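PDB 6MRO: methyl transferase from Methanosarcina acetivorans from Methanosarcina acetivorans, which probably transfers methyl groups from S-adenosyl-L-methionine, and binds the product S-adenosyl-L-homocysteine and two calcium ions. Local coordinates for residues F2-Y7 and D61-A66; T10-I15 and S178-G183; L137-K142 and V174-L179. The protein carries 1 engineered substitution. All coordinates share one frame; numbering follows the deposited sequence.

Contact 1 (F2-Y7 and D61-A66); sequences FWDEVY and DLAKRA. Engineered in segment 61-66: Arg65 (natural residue Asp). With SAH (S-adenosyl-L-homocysteine), chain B.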
# COMPACT_ATOMS: atom_id res chain seq x y z
N PHE A 2 -3.68 13.79 12.85
CA PHE A 2 -4.84 13.10 12.28
C PHE A 2 -4.72 11.58 12.30
O PHE A 2 -5.65 10.87 12.71
CB PHE A 2 -5.06 13.60 10.84
CG PHE A 2 -6.22 12.96 10.15
CD1 PHE A 2 -6.05 11.79 9.42
CD2 PHE A 2 -7.49 13.51 10.24
CE1 PHE A 2 -7.12 11.18 8.79
CE2 PHE A 2 -8.56 12.91 9.61
CZ PHE A 2 -8.39 11.75 8.88
N TRP A 3 -3.59 11.05 11.84
CA TRP A 3 -3.46 9.61 11.76
C TRP A 3 -3.24 8.95 13.12
O TRP A 3 -3.61 7.79 13.28
CB TRP A 3 -2.36 9.27 10.77
CG TRP A 3 -2.80 9.65 9.38
CD1 TRP A 3 -2.38 10.72 8.64
CD2 TRP A 3 -3.80 8.98 8.59
NE1 TRP A 3 -3.03 10.74 7.42
CE2 TRP A 3 -3.91 9.68 7.37
CE3 TRP A 3 -4.61 7.86 8.80
CZ2 TRP A 3 -4.79 9.30 6.36
CZ3 TRP A 3 -5.47 7.47 7.79
CH2 TRP A 3 -5.56 8.19 6.58
N ASP A 4 -2.68 9.66 14.10
CA ASP A 4 -2.70 9.10 15.45
C ASP A 4 -4.12 8.95 15.96
O ASP A 4 -4.42 8.00 16.70
CB ASP A 4 -1.87 9.96 16.40
CG ASP A 4 -0.49 10.25 15.86
OD1 ASP A 4 0.24 9.29 15.56
OD2 ASP A 4 -0.11 11.44 15.82
N GLU A 5 -5.02 9.86 15.58
CA GLU A 5 -6.39 9.80 16.09
C GLU A 5 -7.10 8.54 15.61
O GLU A 5 -7.81 7.89 16.38
CB GLU A 5 -7.17 11.05 15.66
CG GLU A 5 -6.81 12.31 16.41
CD GLU A 5 -6.90 12.14 17.91
OE1 GLU A 5 -7.94 11.64 18.39
OE2 GLU A 5 -5.95 12.52 18.61
N VAL A 6 -6.93 8.19 14.33
CA VAL A 6 -7.69 7.06 13.81
C VAL A 6 -7.20 5.74 14.39
O VAL A 6 -7.98 4.78 14.45
CB VAL A 6 -7.67 7.04 12.27
CG1 VAL A 6 -8.09 8.41 11.70
CG2 VAL A 6 -6.33 6.63 11.75
N TYR A 7 -5.97 5.67 14.87
CA TYR A 7 -5.49 4.42 15.46
C TYR A 7 -5.75 4.33 16.95
O TYR A 7 -5.26 3.39 17.60
CB TYR A 7 -4.00 4.22 15.13
CG TYR A 7 -3.85 3.70 13.71
CD1 TYR A 7 -3.46 4.54 12.68
CD2 TYR A 7 -4.18 2.39 13.38
CE1 TYR A 7 -3.34 4.09 11.37
CE2 TYR A 7 -4.08 1.91 12.06
CZ TYR A 7 -3.66 2.77 11.06
OH TYR A 7 -3.55 2.29 9.77
N ASP A 61 4.88 4.31 8.04
CA ASP A 61 3.57 4.87 8.31
C ASP A 61 3.74 6.10 9.18
O ASP A 61 4.68 6.18 9.98
CB ASP A 61 2.66 3.85 9.00
CG ASP A 61 1.17 4.20 8.89
OD1 ASP A 61 0.72 5.15 9.56
OD2 ASP A 61 0.45 3.51 8.12
N LEU A 62 2.82 7.06 9.02
CA LEU A 62 2.85 8.29 9.81
C LEU A 62 2.51 8.05 11.28
O LEU A 62 2.98 8.78 12.16
CB LEU A 62 1.87 9.30 9.22
CG LEU A 62 2.34 10.19 8.07
CD1 LEU A 62 1.15 11.03 7.60
CD2 LEU A 62 3.50 11.07 8.52
N ALA A 63 1.70 7.04 11.58
CA ALA A 63 1.12 6.87 12.91
C ALA A 63 2.06 6.04 13.77
O ALA A 63 2.26 4.85 13.50
CB ALA A 63 -0.24 6.20 12.79
N LYS A 64 2.60 6.64 14.84
CA LYS A 64 3.47 5.87 15.72
C LYS A 64 2.73 4.71 16.36
O LYS A 64 3.31 3.64 16.58
CB LYS A 64 4.09 6.75 16.80
CG LYS A 64 4.71 8.04 16.30
CD LYS A 64 5.28 8.86 17.45
CE LYS A 64 4.24 9.08 18.54
NZ LYS A 64 3.06 9.86 18.06
N ARG A 65 1.45 4.90 16.69
CA ARG A 65 0.67 3.81 17.29
C ARG A 65 0.59 2.61 16.35
O ARG A 65 0.76 1.46 16.79
CB ARG A 65 -0.72 4.31 17.66
CG ARG A 65 -1.74 3.22 17.98
CD ARG A 65 -1.40 2.52 19.27
NE ARG A 65 -2.46 1.62 19.71
CZ ARG A 65 -3.46 1.97 20.51
NH1 ARG A 65 -3.56 3.22 20.94
NH2 ARG A 65 -4.38 1.08 20.87
N ALA A 66 0.34 2.85 15.06
CA ALA A 66 0.28 1.74 14.12
C ALA A 66 1.64 1.05 14.02
O ALA A 66 1.74 -0.18 14.07
CB ALA A 66 -0.20 2.24 12.76
N SAH B . -1.91 -0.43 4.67
CA SAH B . -2.61 -0.56 5.96
CB SAH B . -3.19 0.79 6.39
CG SAH B . -4.04 1.46 5.31
SD SAH B . -4.88 2.95 5.88
C SAH B . -3.72 -1.60 5.91
O SAH B . -4.04 -2.12 4.83
OXT SAH B . -4.31 -1.91 6.95
C5' SAH B . -3.70 4.15 5.20
C4' SAH B . -2.44 4.31 6.05
O4' SAH B . -1.59 5.27 5.44
C3' SAH B . -2.68 4.76 7.49
O3' SAH B . -2.06 3.82 8.35
C2' SAH B . -2.04 6.14 7.55
O2' SAH B . -1.47 6.48 8.80
C1' SAH B . -0.99 6.05 6.46
N9 SAH B . -0.59 7.33 5.85
C8 SAH B . -1.40 8.35 5.39
N7 SAH B . -0.61 9.30 4.87
C5 SAH B . 0.68 8.90 4.96
C6 SAH B . 1.89 9.48 4.59
N6 SAH B . 1.92 10.67 4.01
N1 SAH B . 3.06 8.81 4.83
C2 SAH B . 3.04 7.56 5.43
N3 SAH B . 1.85 6.98 5.81
C4 SAH B . 0.69 7.65 5.56
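Helix 2-6 and the turn leading into helix 64-76 close on the ribose of S-adenosyl-L-homocysteine, and on this side the packing is tight. Ala66 CB sits over the face of the Tyr7 ring, 3.7 Å from its centroid and 4° off the normal, a CH-pi contact, while Ala63 CB touches Tyr7 CD1 obliquely at 3.6 Å. The ring so seated carries Tyr7 OH to SAH O3', to which it donates over 2.6 Å. Asp61 takes both ribose hydroxyls, OD2 accepting from O3' and OD1 from O2', the acidic grip at a strand end familiar in Rossmann-like methyltransferases. The anti lone pair of Asp61 OD1 also receives Ala63 N at 170°, an Asx turn likely to hold the carboxylate in place. Trp3 lays one indole face against SAH C2', and Leu62 CD1 meets Trp3 CD1 at 3.7 Å. The outer side is looser: Asp4 OD1 and Lys64 NZ form a long salt bridge of 3.8 Å, Asp4 OD2 being bonded to Met1 N. There the engineered Arg65 turns a guanidinium face to Tyr7 O and pairs with Asp69. With no direct hydrogen bond between the segments, their polar link near the pocket runs through one ribose hydroxyl, O3'.

Contact 2 (T10-I15 and S178-G183); sequences TPPWDI and SLLNPG. With SAH (S-adenosyl-L-homocysteine), chain B.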
# COMPACT_ATOMS: atom_id res chain seq x y z
N THR A 10 -9.79 0.72 16.29
CA THR A 10 -9.60 -0.18 15.16
C THR A 10 -10.36 0.38 13.96
O THR A 10 -11.58 0.16 13.84
CB THR A 10 -10.09 -1.58 15.49
OG1 THR A 10 -9.48 -2.03 16.71
CG2 THR A 10 -9.76 -2.55 14.38
N PRO A 11 -9.68 1.09 13.07
CA PRO A 11 -10.37 1.72 11.92
C PRO A 11 -10.79 0.67 10.91
O PRO A 11 -10.33 -0.47 10.96
CB PRO A 11 -9.28 2.64 11.34
CG PRO A 11 -8.00 1.94 11.69
CD PRO A 11 -8.24 1.37 13.07
N PRO A 12 -11.67 1.04 9.97
CA PRO A 12 -12.33 0.01 9.14
C PRO A 12 -11.40 -0.83 8.28
O PRO A 12 -11.75 -1.97 7.97
CB PRO A 12 -13.28 0.85 8.28
CG PRO A 12 -13.67 1.95 9.19
CD PRO A 12 -12.36 2.33 9.86
N TRP A 13 -10.24 -0.30 7.87
CA TRP A 13 -9.29 -1.08 7.07
C TRP A 13 -8.42 -2.00 7.91
O TRP A 13 -7.67 -2.82 7.35
CB TRP A 13 -8.38 -0.13 6.26
CG TRP A 13 -7.61 0.79 7.17
CD1 TRP A 13 -6.42 0.52 7.81
CD2 TRP A 13 -7.99 2.11 7.57
NE1 TRP A 13 -6.05 1.59 8.59
CE2 TRP A 13 -6.99 2.58 8.46
CE3 TRP A 13 -9.08 2.94 7.27
CZ2 TRP A 13 -7.05 3.86 9.03
CZ3 TRP A 13 -9.13 4.21 7.85
CH2 TRP A 13 -8.12 4.65 8.71
N ASP A 14 -8.50 -1.89 9.24
CA ASP A 14 -7.52 -2.54 10.11
C ASP A 14 -7.93 -3.98 10.41
O ASP A 14 -8.22 -4.37 11.53
CB ASP A 14 -7.34 -1.71 11.39
CG ASP A 14 -6.21 -2.20 12.24
OD1 ASP A 14 -5.22 -2.70 11.66
OD2 ASP A 14 -6.34 -2.10 13.48
N ILE A 15 -7.95 -4.78 9.34
CA ILE A 15 -8.35 -6.18 9.44
C ILE A 15 -7.23 -7.00 10.07
O ILE A 15 -6.06 -6.61 10.09
CB ILE A 15 -8.76 -6.75 8.07
CG1 ILE A 15 -7.63 -6.56 7.05
CG2 ILE A 15 -10.07 -6.12 7.61
CD1 ILE A 15 -7.89 -7.31 5.74
N SER A 178 -12.90 -5.47 4.63
CA SER A 178 -13.15 -4.33 5.49
C SER A 178 -13.85 -4.78 6.75
O SER A 178 -14.54 -5.81 6.79
CB SER A 178 -13.99 -3.27 4.76
OG SER A 178 -14.43 -2.22 5.62
N LEU A 179 -13.70 -3.97 7.80
CA LEU A 179 -14.45 -4.23 9.02
C LEU A 179 -15.87 -3.71 8.96
O LEU A 179 -16.67 -4.06 9.83
CB LEU A 179 -13.72 -3.63 10.22
CG LEU A 179 -12.39 -4.30 10.55
CD1 LEU A 179 -11.79 -3.64 11.77
CD2 LEU A 179 -12.63 -5.79 10.79
N LEU A 180 -16.21 -2.87 7.98
CA LEU A 180 -17.56 -2.34 7.90
C LEU A 180 -18.48 -3.32 7.18
O LEU A 180 -18.03 -4.21 6.44
CB LEU A 180 -17.55 -0.98 7.21
CG LEU A 180 -16.87 0.11 8.07
CD1 LEU A 180 -16.78 1.43 7.32
CD2 LEU A 180 -17.57 0.30 9.41
N ASN A 181 -19.79 -3.15 7.39
CA ASN A 181 -20.76 -4.22 7.16
C ASN A 181 -20.66 -4.88 5.80
O ASN A 181 -20.62 -6.13 5.75
CB ASN A 181 -22.19 -3.71 7.39
CG ASN A 181 -23.20 -4.84 7.44
OD1 ASN A 181 -22.82 -6.01 7.50
ND2 ASN A 181 -24.48 -4.50 7.41
N PRO A 182 -20.62 -4.17 4.67
CA PRO A 182 -20.20 -4.85 3.44
C PRO A 182 -18.71 -5.13 3.56
O PRO A 182 -17.89 -4.42 2.98
CB PRO A 182 -20.53 -3.84 2.32
CG PRO A 182 -21.21 -2.67 2.99
CD PRO A 182 -20.83 -2.73 4.44
N GLY A 183 -18.37 -6.15 4.35
CA GLY A 183 -16.99 -6.50 4.64
C GLY A 183 -16.16 -6.81 3.41
O GLY A 183 -14.95 -7.03 3.54
N SAH B . -1.91 -0.43 4.67
CA SAH B . -2.61 -0.56 5.96
CB SAH B . -3.19 0.79 6.39
CG SAH B . -4.04 1.46 5.31
SD SAH B . -4.88 2.95 5.88
C SAH B . -3.72 -1.60 5.91
O SAH B . -4.04 -2.12 4.83
OXT SAH B . -4.31 -1.91 6.95
C5' SAH B . -3.70 4.15 5.20
C4' SAH B . -2.44 4.31 6.05
O4' SAH B . -1.59 5.27 5.44
C3' SAH B . -2.68 4.76 7.49
O3' SAH B . -2.06 3.82 8.35
C2' SAH B . -2.04 6.14 7.55
O2' SAH B . -1.47 6.48 8.80
C1' SAH B . -0.99 6.05 6.46
N9 SAH B . -0.59 7.33 5.85
C8 SAH B . -1.40 8.35 5.39
N7 SAH B . -0.61 9.30 4.87
C5 SAH B . 0.68 8.90 4.96
C6 SAH B . 1.89 9.48 4.59
N6 SAH B . 1.92 10.67 4.01
N1 SAH B . 3.06 8.81 4.83
C2 SAH B . 3.04 7.56 5.43
N3 SAH B . 1.85 6.98 5.81
C4 SAH B . 0.69 7.65 5.56
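A type I beta turn, Pro11 to Asp14, meets the loop that connects antiparallel strands 167-177 and 184-193, the hairpin at the far edge of the methyltransferase sheet. One main-chain hydrogen bond joins them: Leu179 N donates to Pro12 O over 2.8 Å, nearly straight at 167° and lying in the carbonyl plane. Ser178 shapes the donor side, since its OG, anti to the backbone N, accepts from Leu180 N in an ST turn.

Leu179 can be followed outward from this bond. Its CB lies 3.4 Å from Pro12 O, and CG stays close to the same oxygen, so the side chain starts out alongside the carbonyl that its own N-H grips. At the tip the two methyls part. CD1 presses on Thr10 CG2 at 3.5 Å, tighter than ordinary carbon contact, and also abuts Pro11 O; CD2 turns to Ile15 CG2, a looser 4.1 Å. Next along the chain, Leu180 runs side by side with the Pro12 ring and points the same way, with CD1 3.7 Å from Pro12 CG.

The same turn carries Trp13, whose CB is directed away from the hairpin loop and whose CG takes the crowded position between the backbone N and the carbonyl carbon (chi1 59°). Pro11 CB covers one indole face; over the opposite one, offset toward the rim, sits SAH SD, 3.3 Å from Trp13 NE1, an atom hydrogen-bonded to Tyr7 OH.

Contact 3 (L137-K142 and V174-L179); sequences LCFSDK and VIFDSL. With CA (calcium ion), chain D; CA (calcium ion), chain C.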
# COMPACT_ATOMS: atom_id res chain seq x y z
N LEU A 137 -3.71 -1.20 -4.12
CA LEU A 137 -5.09 -1.63 -3.93
C LEU A 137 -5.93 -0.44 -3.48
O LEU A 137 -5.57 0.25 -2.53
CB LEU A 137 -5.13 -2.76 -2.90
CG LEU A 137 -6.46 -3.32 -2.41
CD1 LEU A 137 -7.10 -4.13 -3.50
CD2 LEU A 137 -6.20 -4.19 -1.15
N CYS A 138 -7.06 -0.23 -4.16
CA CYS A 138 -7.94 0.88 -3.83
C CYS A 138 -9.38 0.51 -4.15
O CYS A 138 -9.65 -0.44 -4.89
CB CYS A 138 -7.51 2.15 -4.57
SG CYS A 138 -7.60 2.00 -6.38
N PHE A 139 -10.31 1.26 -3.57
CA PHE A 139 -11.71 1.06 -3.89
C PHE A 139 -11.98 1.51 -5.32
O PHE A 139 -11.42 2.51 -5.78
CB PHE A 139 -12.60 1.84 -2.92
CG PHE A 139 -12.48 1.37 -1.50
CD1 PHE A 139 -12.72 0.05 -1.17
CD2 PHE A 139 -12.11 2.25 -0.50
CE1 PHE A 139 -12.60 -0.39 0.14
CE2 PHE A 139 -11.99 1.82 0.81
CZ PHE A 139 -12.23 0.49 1.12
N SER A 140 -12.84 0.78 -6.03
CA SER A 140 -13.06 1.04 -7.44
C SER A 140 -14.20 2.03 -7.65
O SER A 140 -15.19 2.04 -6.91
CB SER A 140 -13.35 -0.25 -8.21
OG SER A 140 -14.44 -0.97 -7.66
N ASP A 141 -14.05 2.85 -8.68
CA ASP A 141 -15.01 3.88 -9.06
C ASP A 141 -15.45 3.61 -10.49
O ASP A 141 -14.68 3.84 -11.44
CB ASP A 141 -14.39 5.27 -8.92
CG ASP A 141 -15.31 6.38 -9.37
OD1 ASP A 141 -16.45 6.12 -9.81
OD2 ASP A 141 -14.87 7.55 -9.29
N LYS A 142 -16.66 3.11 -10.65
CA LYS A 142 -17.25 2.93 -11.96
C LYS A 142 -18.47 3.82 -12.16
O LYS A 142 -19.24 3.60 -13.10
CB LYS A 142 -17.61 1.46 -12.19
CG LYS A 142 -16.43 0.51 -11.99
CD LYS A 142 -16.91 -0.89 -11.65
CE LYS A 142 -15.79 -1.91 -11.77
NZ LYS A 142 -16.31 -3.30 -11.54
N VAL A 174 -10.84 -6.57 -7.99
CA VAL A 174 -10.60 -7.47 -6.87
C VAL A 174 -11.56 -7.10 -5.74
O VAL A 174 -12.50 -6.31 -5.92
CB VAL A 174 -9.14 -7.41 -6.40
CG1 VAL A 174 -8.18 -7.92 -7.48
CG2 VAL A 174 -8.77 -5.99 -5.96
N ILE A 175 -11.34 -7.68 -4.57
CA ILE A 175 -12.13 -7.42 -3.38
C ILE A 175 -11.22 -6.79 -2.34
O ILE A 175 -10.03 -7.11 -2.27
CB ILE A 175 -12.77 -8.72 -2.86
CG1 ILE A 175 -13.94 -9.13 -3.75
CG2 ILE A 175 -13.23 -8.57 -1.43
CD1 ILE A 175 -14.92 -8.01 -3.98
N PHE A 176 -11.76 -5.86 -1.55
CA PHE A 176 -11.06 -5.25 -0.43
C PHE A 176 -11.78 -5.68 0.84
O PHE A 176 -12.98 -5.44 0.98
CB PHE A 176 -11.03 -3.73 -0.56
CG PHE A 176 -10.25 -3.04 0.53
CD1 PHE A 176 -8.94 -2.65 0.32
CD2 PHE A 176 -10.85 -2.75 1.75
CE1 PHE A 176 -8.22 -2.00 1.32
CE2 PHE A 176 -10.14 -2.10 2.75
CZ PHE A 176 -8.82 -1.73 2.53
N ASP A 177 -11.05 -6.34 1.75
CA ASP A 177 -11.68 -6.77 3.00
C ASP A 177 -11.77 -5.58 3.94
O ASP A 177 -10.83 -4.79 4.06
CB ASP A 177 -10.90 -7.91 3.66
CG ASP A 177 -11.22 -9.26 3.07
OD1 ASP A 177 -12.11 -9.33 2.18
OD2 ASP A 177 -10.57 -10.25 3.48
N SER A 178 -12.90 -5.47 4.63
CA SER A 178 -13.15 -4.33 5.49
C SER A 178 -13.85 -4.78 6.75
O SER A 178 -14.54 -5.81 6.79
CB SER A 178 -13.99 -3.27 4.76
OG SER A 178 -14.43 -2.22 5.62
N LEU A 179 -13.70 -3.97 7.80
CA LEU A 179 -14.45 -4.23 9.02
C LEU A 179 -15.87 -3.71 8.96
O LEU A 179 -16.67 -4.06 9.83
CB LEU A 179 -13.72 -3.63 10.22
CG LEU A 179 -12.39 -4.30 10.55
CD1 LEU A 179 -11.79 -3.64 11.77
CD2 LEU A 179 -12.63 -5.79 10.79
CA CA D . -13.21 9.03 -8.51
CA CA C . -16.87 8.69 -10.22
O HOH W 1 -15.76 8.41 -12.25
O HOH W 2 -14.72 9.27 -6.69
O HOH W 3 -11.42 10.01 -7.12
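Phe176, Leu137 and Phe139 supply most of the surface buried where the end of strand 132-139 passes the end of strand 167-177. With CG anti to the backbone N (chi1 -177°), Phe176 directs its ring at the other strand and receives both partners. Phe139 approaches one face with its edge, an edge-to-face pair with centroids 4.7 Å apart and planes at 64°. CE1 makes the nearest approach, 3.4 Å from Phe176 CD2, and CZ stands over the ring. Leu137 works around the rim: its CG lies in the plane of the Phe176 ring, at the edge, while CD2 reaches Phe176 CD1 at 3.5 Å from an oblique direction. The other methyl, CD1, crosses to Val174 CG2, also at 3.5 Å.

In the seven-stranded sheet of this Rossmann-like methyltransferase, strand order 3-2-1-4-5-7-6, these two strands are not neighbours; strand 184-193 runs between them. Their end segments cross almost perpendicularly, at 85°, with axes 7.7 Å apart at closest approach, so side chains rather than backbone bonds span the gap. An alanine in place of Phe176 would remove the ring that both Leu137 and Phe139 touch and would probably loosen the packing between these strand ends.

Beyond Phe139 the chain runs on to a pair of calcium ions. Asp141 bridges them: OD2 lies 2.4 Å from the calcium of chain D and 2.5 Å from that of chain C, and OD1 makes the binding to the chain C ion bidentate; Glu146 also serves both sites, and waters, with other protein ligands, make up the rest of each shell.

How the contacts relate
All three contacts are only partly buried but differ in place and chemistry. Contact 1 combines aromatic-aliphatic packing with polar bonds to the ribose, at the end of a parallel strand. Contact 2, joining two irregular loops with exposed leucines and a single backbone bond, is the most superficial. Contact 3 lies nearest the chain centre and depends on aromatic and aliphatic packing between strands, with the calcium ligand Asp141 farther along segment 137-142, outside the packing. Contacts 1 and 2 touch S-adenosyl-L-homocysteine and meet where Trp3 CZ3 packs against Trp13 CH2. Contacts 2 and 3 share Ser178 and Leu179, and Trp13 CB packs on Phe176 CZ. Contacts 1 and 3 stay about 10 Å apart at their nearest atoms.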